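Ribonucleoside-diphosphate reductase, alpha chain (PDB 6DQX) is the catalytic alpha subunit of a class Id ribonucleotide reductase, which probably converts ribonucleoside diphosphates to deoxyribonucleoside diphosphates with a thioredoxin-type reductant. Local coordinates at residues E307-L312 and Q381-K386; F315-M320 and G405-T410. All coordinates share one frame; numbering follows the deposited sequence.

Helix 308-327 is common to both contacts. Its first turn meets helix 367-395 in interaction 1, and residues 315-320 further along it meet the loop that follows that partner helix in interaction 2. The centres lie about 11 Å apart, and the two touch directly where Leu385 CD1 packs on Arg406 CD at 3.8 Å. Each contact turns on one acidic side chain of the shared helix, Glu310 in interaction 1 and Asp317 in interaction 2, facing basic groups on the later part of the chain. Both lie away from His65, a magnesium-binding residue; the bound group at interaction 2 is ethanediol, probably picked up from the crystallisation solution.

Interaction 1: E307-L312 and Q381-K386; sequences EAPEVL and QEKTLK
Glu310 reaches across to two lysines of helix 367-395, and its OE2 forms a salt bridge, with a hydrogen bond, to each. Lys383 NZ, 2.9 Å from Glu310 OE2, comes in on the syn side, facing the other oxygen, and adds a weak bond to OE1. Lys386 NZ takes the anti side of Glu310 OE2 at 2.8 Å, somewhat out of the carboxylate plane. A bend at chi2 (92°) turns the carboxylate so that OE2 lies between the two ammonium groups. Lys383 is itself bent at chi3 and chi4, which brings NZ back to the carboxylate and to a further hydrogen bond with the carbonyl of Thr306, just ahead of the helix.

The apolar part is small: the pyrrolidine of Pro309 lies against the Lys383 chain, Pro309 CG meeting Lys383 CE at 3.7 Å.

The axes of the short segments 308-312 and 381-386 approach to 8.4 Å, crossing at -45°. This is helix-on-helix packing within the reductase barrel region: Ala308, Pro309 and Leu312 lean on strand 288-296, Val311 packs against helix 72-82, and Thr384 of the partner helix touches Leu411 and Met412.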
ATOM      1  N   GLU A 307      21.728  32.425  26.830  1.00 19.63           N
ATOM      2  CA  GLU A 307      21.428  32.123  25.429  1.00 20.91           C
ATOM      3  C   GLU A 307      21.049  30.662  25.170  1.00 17.72           C
ATOM      4  O   GLU A 307      21.018  30.240  24.010  1.00 16.14           O
ATOM      5  CB  GLU A 307      22.608  32.501  24.533  1.00 24.71           C
ATOM      6  CG  GLU A 307      22.868  33.988  24.494  1.00 30.34           C
ATOM      7  CD  GLU A 307      23.976  34.360  23.517  1.00 35.44           C
ATOM      8  OE1 GLU A 307      24.750  33.459  23.080  1.00 42.58           O
ATOM      9  OE2 GLU A 307      24.081  35.562  23.201  1.00 43.20           O
ATOM     10  N   ALA A 308      20.666  29.902  26.193  1.00 15.64           N
ATOM     11  CA  ALA A 308      20.368  28.477  25.951  1.00 15.10           C
ATOM     12  C   ALA A 308      19.204  28.233  24.953  1.00 14.38           C
ATOM     13  O   ALA A 308      19.364  27.445  24.012  1.00 14.09           O
ATOM     14  CB  ALA A 308      20.148  27.713  27.256  1.00 15.33           C
ATOM     15  N   PRO A 309      18.060  28.921  25.108  1.00 13.94           N
ATOM     16  CA  PRO A 309      16.978  28.718  24.119  1.00 13.45           C
ATOM     17  C   PRO A 309      17.359  29.121  22.715  1.00 13.40           C
ATOM     18  O   PRO A 309      17.001  28.433  21.753  1.00 12.47           O
ATOM     19  CB  PRO A 309      15.840  29.579  24.645  1.00 14.28           C
ATOM     20  CG  PRO A 309      16.131  29.727  26.084  1.00 14.34           C
ATOM     21  CD  PRO A 309      17.618  29.819  26.180  1.00 14.50           C
ATOM     22  N   GLU A 310      18.154  30.183  22.588  1.00 13.22           N
ATOM     23  CA  GLU A 310      18.643  30.602  21.286  1.00 13.84           C
ATOM     24  C   GLU A 310      19.575  29.580  20.658  1.00 12.97           C
ATOM     25  O   GLU A 310      19.487  29.292  19.448  1.00 13.74           O
ATOM     26  CB  GLU A 310      19.357  31.945  21.408  1.00 15.12           C
ATOM     27  CG  GLU A 310      18.408  33.068  21.788  1.00 16.58           C
ATOM     28  CD  GLU A 310      18.289  33.327  23.269  1.00 17.86           C
ATOM     29  OE1 GLU A 310      18.379  32.393  24.105  1.00 17.83           O
ATOM     30  OE2 GLU A 310      18.026  34.514  23.611  1.00 21.74           O
ATOM     31  N   VAL A 311      20.466  29.024  21.481  1.00 12.58           N
ATOM     32  CA  VAL A 311      21.390  27.983  21.010  1.00 12.65           C
ATOM     33  C   VAL A 311      20.615  26.770  20.530  1.00 12.37           C
ATOM     34  O   VAL A 311      20.951  26.210  19.470  1.00 11.50           O
ATOM     35  CB  VAL A 311      22.458  27.639  22.090  1.00 13.03           C
ATOM     36  CG1 VAL A 311      23.170  26.320  21.821  1.00 13.44           C
ATOM     37  CG2 VAL A 311      23.475  28.783  22.143  1.00 13.87           C
ATOM     38  N   LEU A 312      19.575  26.385  21.275  1.00 11.75           N
ATOM     39  CA  LEU A 312      18.768  25.236  20.868  1.00 11.89           C
ATOM     40  C   LEU A 312      17.997  25.524  19.548  1.00 11.79           C
ATOM     41  O   LEU A 312      17.887  24.649  18.684  1.00 11.89           O
ATOM     42  CB  LEU A 312      17.845  24.782  22.008  1.00 11.58           C
ATOM     43  CG  LEU A 312      17.239  23.386  21.818  1.00 11.72           C
ATOM     44  CD1 LEU A 312      18.315  22.291  21.787  1.00 11.86           C
ATOM     45  CD2 LEU A 312      16.229  23.091  22.921  1.00 12.12           C
ATOM     46  N   GLN A 381       8.864  32.280  24.004  1.00 12.34           N
ATOM     47  CA  GLN A 381       8.374  32.854  22.749  1.00 12.41           C
ATOM     48  C   GLN A 381       9.325  33.958  22.260  1.00 12.34           C
ATOM     49  O   GLN A 381       9.680  34.021  21.080  1.00 10.87           O
ATOM     50  CB  GLN A 381       6.970  33.411  22.909  1.00 13.62           C
ATOM     51  CG  GLN A 381       6.384  34.010  21.636  1.00 15.57           C
ATOM     52  CD  GLN A 381       5.154  34.867  21.842  1.00 17.87           C
ATOM     53  OE1 GLN A 381       5.126  35.755  22.722  1.00 20.94           O
ATOM     54  NE2 GLN A 381       4.147  34.669  20.979  1.00 19.45           N
ATOM     55  N   GLU A 382       9.749  34.810  23.196  1.00 13.13           N
ATOM     56  CA  GLU A 382      10.586  35.955  22.832  1.00 14.52           C
ATOM     57  C   GLU A 382      11.959  35.529  22.363  1.00 13.49           C
ATOM     58  O   GLU A 382      12.472  36.039  21.352  1.00 13.00           O
ATOM     59  CB  GLU A 382      10.702  36.919  24.028  1.00 16.80           C
ATOM     60  CG  GLU A 382       9.396  37.648  24.305  1.00 19.72           C
ATOM     61  CD  GLU A 382       9.371  38.433  25.618  1.00 22.63           C
ATOM     62  OE1 GLU A 382      10.344  38.353  26.393  1.00 24.14           O
ATOM     63  OE2 GLU A 382       8.348  39.116  25.897  1.00 26.05           O
ATOM     64  N   LYS A 383      12.558  34.602  23.102  1.00 12.65           N
ATOM     65  CA  LYS A 383      13.926  34.174  22.841  1.00 13.36           C
ATOM     66  C   LYS A 383      14.045  33.347  21.568  1.00 13.37           C
ATOM     67  O   LYS A 383      14.964  33.573  20.759  1.00 13.57           O
ATOM     68  CB  LYS A 383      14.502  33.458  24.061  1.00 14.06           C
ATOM     69  CG  LYS A 383      14.748  34.449  25.191  1.00 15.16           C
ATOM     70  CD  LYS A 383      15.053  33.804  26.518  1.00 16.62           C
ATOM     71  CE  LYS A 383      16.489  33.375  26.696  1.00 17.63           C
ATOM     72  NZ  LYS A 383      17.502  34.470  26.489  1.00 17.49           N
ATOM     73  N   THR A 384      13.095  32.438  21.356  1.00 12.89           N
ATOM     74  CA  THR A 384      13.093  31.632  20.101  1.00 13.00           C
ATOM     75  C   THR A 384      12.840  32.500  18.858  1.00 13.15           C
ATOM     76  O   THR A 384      13.498  32.327  17.834  1.00 13.11           O
ATOM     77  CB  THR A 384      12.095  30.454  20.144  1.00 12.73           C
ATOM     78  OG1 THR A 384      10.768  30.907  20.413  1.00 12.46           O
ATOM     79  CG2 THR A 384      12.507  29.447  21.186  1.00 13.29           C
ATOM     80  N   LEU A 385      11.909  33.452  18.935  1.00 13.15           N
ATOM     81  CA  LEU A 385      11.689  34.354  17.827  1.00 13.47           C
ATOM     82  C   LEU A 385      12.929  35.217  17.528  1.00 14.07           C
ATOM     83  O   LEU A 385      13.311  35.391  16.376  1.00 13.40           O
ATOM     84  CB  LEU A 385      10.484  35.274  18.085  1.00 14.07           C
ATOM     85  CG  LEU A 385      10.188  36.328  17.030  1.00 15.03           C
ATOM     86  CD1 LEU A 385      10.052  35.683  15.643  1.00 16.20           C
ATOM     87  CD2 LEU A 385       8.933  37.127  17.395  1.00 16.16           C
ATOM     88  N   LYS A 386      13.545  35.745  18.566  1.00 14.90           N
ATOM     89  CA  LYS A 386      14.776  36.523  18.397  1.00 16.53           C
ATOM     90  C   LYS A 386      15.822  35.709  17.660  1.00 15.50           C
ATOM     91  O   LYS A 386      16.463  36.198  16.736  1.00 13.97           O
ATOM     92  CB  LYS A 386      15.306  36.956  19.759  1.00 18.84           C
ATOM     93  CG  LYS A 386      16.617  37.732  19.714  1.00 21.01           C
ATOM     94  CD  LYS A 386      17.076  38.105  21.109  1.00 24.14           C
ATOM     95  CE  LYS A 386      17.539  36.882  21.873  1.00 26.11           C
ATOM     96  NZ  LYS A 386      18.482  37.193  22.979  1.00 28.65           N
TER

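Interaction 2: F315-M320 and G405-T410; sequences FLDVVM and GRRNTT. With EDO (1,2-ethanediol), chain F.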
ATOM      1  N   PHE A 315      20.329  25.183  16.780  1.00 13.46           N
ATOM      2  CA  PHE A 315      20.580  23.751  16.585  1.00 13.53           C
ATOM      3  C   PHE A 315      19.488  23.118  15.745  1.00 13.32           C
ATOM      4  O   PHE A 315      19.778  22.356  14.812  1.00 12.62           O
ATOM      5  CB  PHE A 315      20.708  23.019  17.925  1.00 13.75           C
ATOM      6  CG  PHE A 315      20.871  21.544  17.789  1.00 14.06           C
ATOM      7  CD1 PHE A 315      22.050  21.039  17.294  1.00 13.95           C
ATOM      8  CD2 PHE A 315      19.847  20.658  18.167  1.00 13.82           C
ATOM      9  CE1 PHE A 315      22.228  19.673  17.160  1.00 14.33           C
ATOM     10  CE2 PHE A 315      20.021  19.298  18.046  1.00 14.20           C
ATOM     11  CZ  PHE A 315      21.223  18.804  17.562  1.00 14.16           C
ATOM     12  N   LEU A 316      18.235  23.418  16.072  1.00 13.14           N
ATOM     13  CA  LEU A 316      17.106  22.878  15.318  1.00 12.68           C
ATOM     14  C   LEU A 316      17.097  23.352  13.864  1.00 12.95           C
ATOM     15  O   LEU A 316      16.753  22.591  12.954  1.00 12.41           O
ATOM     16  CB  LEU A 316      15.798  23.198  16.023  1.00 13.07           C
ATOM     17  CG  LEU A 316      15.605  22.421  17.338  1.00 12.95           C
ATOM     18  CD1 LEU A 316      14.269  22.761  17.938  1.00 13.62           C
ATOM     19  CD2 LEU A 316      15.713  20.905  17.140  1.00 13.70           C
ATOM     20  N   ASP A 317      17.551  24.578  13.622  1.00 13.19           N
ATOM     21  CA  ASP A 317      17.666  25.023  12.239  1.00 14.48           C
ATOM     22  C   ASP A 317      18.704  24.223  11.455  1.00 14.06           C
ATOM     23  O   ASP A 317      18.458  23.890  10.312  1.00 13.64           O
ATOM     24  CB  ASP A 317      17.952  26.506  12.146  1.00 14.71           C
ATOM     25  CG  ASP A 317      17.697  27.052  10.766  1.00 15.27           C
ATOM     26  OD1 ASP A 317      16.565  26.882  10.262  1.00 14.90           O
ATOM     27  OD2 ASP A 317      18.615  27.664  10.170  1.00 16.16           O
ATOM     28  N   VAL A 318      19.846  23.896  12.054  1.00 14.35           N
ATOM     29  CA  VAL A 318      20.819  23.040  11.327  1.00 15.99           C
ATOM     30  C   VAL A 318      20.348  21.608  11.167  1.00 15.46           C
ATOM     31  O   VAL A 318      20.690  20.957  10.186  1.00 15.48           O
ATOM     32  CB  VAL A 318      22.238  23.051  11.935  1.00 19.98           C
ATOM     33  CG1 VAL A 318      22.759  24.437  11.934  1.00 23.15           C
ATOM     34  CG2 VAL A 318      22.331  22.494  13.328  1.00 21.56           C
ATOM     35  N   VAL A 319      19.552  21.114  12.122  1.00 14.41           N
ATOM     36  CA  VAL A 319      18.883  19.842  11.964  1.00 14.62           C
ATOM     37  C   VAL A 319      17.973  19.832  10.732  1.00 14.60           C
ATOM     38  O   VAL A 319      18.028  18.901   9.916  1.00 13.51           O
ATOM     39  CB  VAL A 319      18.123  19.444  13.255  1.00 14.71           C
ATOM     40  CG1 VAL A 319      17.228  18.235  13.013  1.00 15.90           C
ATOM     41  CG2 VAL A 319      19.115  19.174  14.401  1.00 14.82           C
ATOM     42  N   MET A 320      17.175  20.885  10.543  1.00 15.24           N
ATOM     43  CA  MET A 320      16.363  20.994   9.338  1.00 17.19           C
ATOM     44  C   MET A 320      17.220  21.078   8.066  1.00 16.37           C
ATOM     45  O   MET A 320      16.870  20.477   7.049  1.00 15.76           O
ATOM     46  CB  MET A 320      15.424  22.216   9.416  1.00 19.44           C
ATOM     47  CG  MET A 320      14.273  22.217   8.410  1.00 22.11           C
ATOM     48  SD  MET A 320      13.148  20.793   8.417  1.00 29.81           S
ATOM     49  CE  MET A 320      13.197  20.287  10.149  1.00 20.24           C
ATOM     50  N   GLY A 405      11.082  38.405   7.833  1.00 16.38           N
ATOM     51  CA  GLY A 405      12.100  38.748   8.823  1.00 16.46           C
ATOM     52  C   GLY A 405      12.533  37.662   9.790  1.00 15.66           C
ATOM     53  O   GLY A 405      13.186  37.965  10.796  1.00 16.09           O
ATOM     54  N   ARG A 406      12.187  36.399   9.506  1.00 14.47           N
ATOM     55  CA  ARG A 406      12.727  35.281  10.263  1.00 13.12           C
ATOM     56  C   ARG A 406      12.979  34.093   9.350  1.00 12.85           C
ATOM     57  O   ARG A 406      12.564  34.096   8.187  1.00 12.88           O
ATOM     58  CB  ARG A 406      11.811  34.903  11.423  1.00 12.90           C
ATOM     59  CG  ARG A 406      10.438  34.391  11.021  1.00 12.58           C
ATOM     60  CD  ARG A 406       9.672  33.932  12.259  1.00 12.81           C
ATOM     61  NE  ARG A 406       8.407  33.325  11.848  1.00 13.37           N
ATOM     62  CZ  ARG A 406       7.332  33.968  11.386  1.00 13.86           C
ATOM     63  NH1 ARG A 406       7.287  35.300  11.293  1.00 15.04           N
ATOM     64  NH2 ARG A 406       6.250  33.271  11.023  1.00 14.15           N
ATOM     65  N   ARG A 407      13.682  33.118   9.916  1.00 12.13           N
ATOM     66  CA  ARG A 407      14.166  31.928   9.216  1.00 12.62           C
ATOM     67  C   ARG A 407      13.137  30.771   9.182  1.00 12.63           C
ATOM     68  O   ARG A 407      13.193  29.917   8.276  1.00 12.48           O
ATOM     69  CB  ARG A 407      15.429  31.467   9.954  1.00 13.53           C
ATOM     70  CG  ARG A 407      16.161  30.243   9.430  1.00 15.03           C
ATOM     71  CD  ARG A 407      17.010  30.570   8.244  1.00 15.08           C
ATOM     72  NE  ARG A 407      17.937  29.478   7.943  1.00 15.35           N
ATOM     73  CZ  ARG A 407      18.441  29.237   6.743  1.00 16.29           C
ATOM     74  NH1 ARG A 407      18.131  30.012   5.710  1.00 18.08           N
ATOM     75  NH2 ARG A 407      19.258  28.207   6.568  1.00 17.13           N
ATOM     76  N   ASN A 408      12.271  30.717  10.197  1.00 12.02           N
ATOM     77  CA  ASN A 408      11.410  29.563  10.506  1.00 11.84           C
ATOM     78  C   ASN A 408       9.968  29.987  10.658  1.00 11.85           C
ATOM     79  O   ASN A 408       9.671  30.938  11.371  1.00 12.11           O
ATOM     80  CB  ASN A 408      11.873  28.967  11.809  1.00 11.70           C
ATOM     81  CG  ASN A 408      13.365  28.745  11.825  1.00 11.62           C
ATOM     82  OD1 ASN A 408      14.115  29.529  12.431  1.00 11.76           O
ATOM     83  ND2 ASN A 408      13.825  27.723  11.092  1.00 10.63           N
ATOM     84  N   THR A 409       9.049  29.286   9.985  1.00 12.07           N
ATOM     85  CA  THR A 409       7.649  29.715   9.989  1.00 11.82           C
ATOM     86  C   THR A 409       7.038  29.589  11.374  1.00 11.92           C
ATOM     87  O   THR A 409       6.252  30.462  11.806  1.00 11.67           O
ATOM     88  CB  THR A 409       6.776  28.946   8.978  1.00 12.00           C
ATOM     89  OG1 THR A 409       6.911  27.545   9.211  1.00 11.72           O
ATOM     90  CG2 THR A 409       7.153  29.302   7.557  1.00 12.27           C
ATOM     91  N   THR A 410       7.435  28.516  12.064  1.00 11.61           N
ATOM     92  CA  THR A 410       7.064  28.252  13.435  1.00 11.98           C
ATOM     93  C   THR A 410       8.313  27.891  14.233  1.00 11.77           C
ATOM     94  O   THR A 410       9.284  27.368  13.685  1.00 11.83           O
ATOM     95  CB  THR A 410       6.052  27.070  13.537  1.00 12.55           C
ATOM     96  OG1 THR A 410       6.686  25.853  13.102  1.00 13.57           O
ATOM     97  CG2 THR A 410       4.812  27.392  12.704  1.00 12.94           C
TER
HETATM   98  C1  EDO F 605      22.921  26.295   8.481  1.00 32.66           C
HETATM   99  O1  EDO F 605      22.630  24.906   8.263  1.00 35.43           O
HETATM  100  C2  EDO F 605      21.818  26.989   9.262  1.00 31.42           C
HETATM  101  O2  EDO F 605      20.536  26.661   8.741  1.00 29.62           O
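Asp317 points its carboxylate from helix 308-327 at the loop, where Arg407 and Asn408 each take one of its oxygens. With chi1 at -164° its CG stands opposite the backbone N, and the group extends outward toward the loop.

Arg407 crosses the Asp317 side chain at about a right angle, and the guanidinium plane is turned 70° from the carboxylate. Consistent with this twist, the salt bridge to Asp317 runs through NE, not through a paired NE/NH2 grip: Arg407 NE lies 3.0 Å from Asp317 OD2, in a nearly straight bond that leaves in the guanidinium plane and arrives on the syn side of the oxygen. Chi1 of Arg407, -179°, sets its CG 3.5 Å from Asp317 OD1, and the bend at chi2 turns the rest of the chain so that NE reaches OD2. Along the same guanidinium edge, Arg407 NH2 donates to the ethanediol O2 at 3.0 Å, and that hydroxyl in turn donates to Asp317 OD2 over 2.6 Å. The diol, also bonded to Ser321, thus bridges acid and base. Arg407 has another tie through NH1 to the carbonyl of Gly396, just after helix 367-395.

Asn408 meets the other oxygen differently. Its amide stands almost perpendicular to the carboxylate, and ND2 reaches Asp317 OD1 at 3.0 Å from above the carboxylate plane, with the acceptor lying close to the amide's own plane. Arg344 forms a second salt bridge to that oxygen, its backbone carbonyl accepts from Asn408 ND2, and Ser388 bonds to Asn408 OD1, so the amide is held at both ends.

The two cations, Arg407 and Arg344, and the neutral Asn408 amide probably keep the buried Asp317 carboxylate ionised.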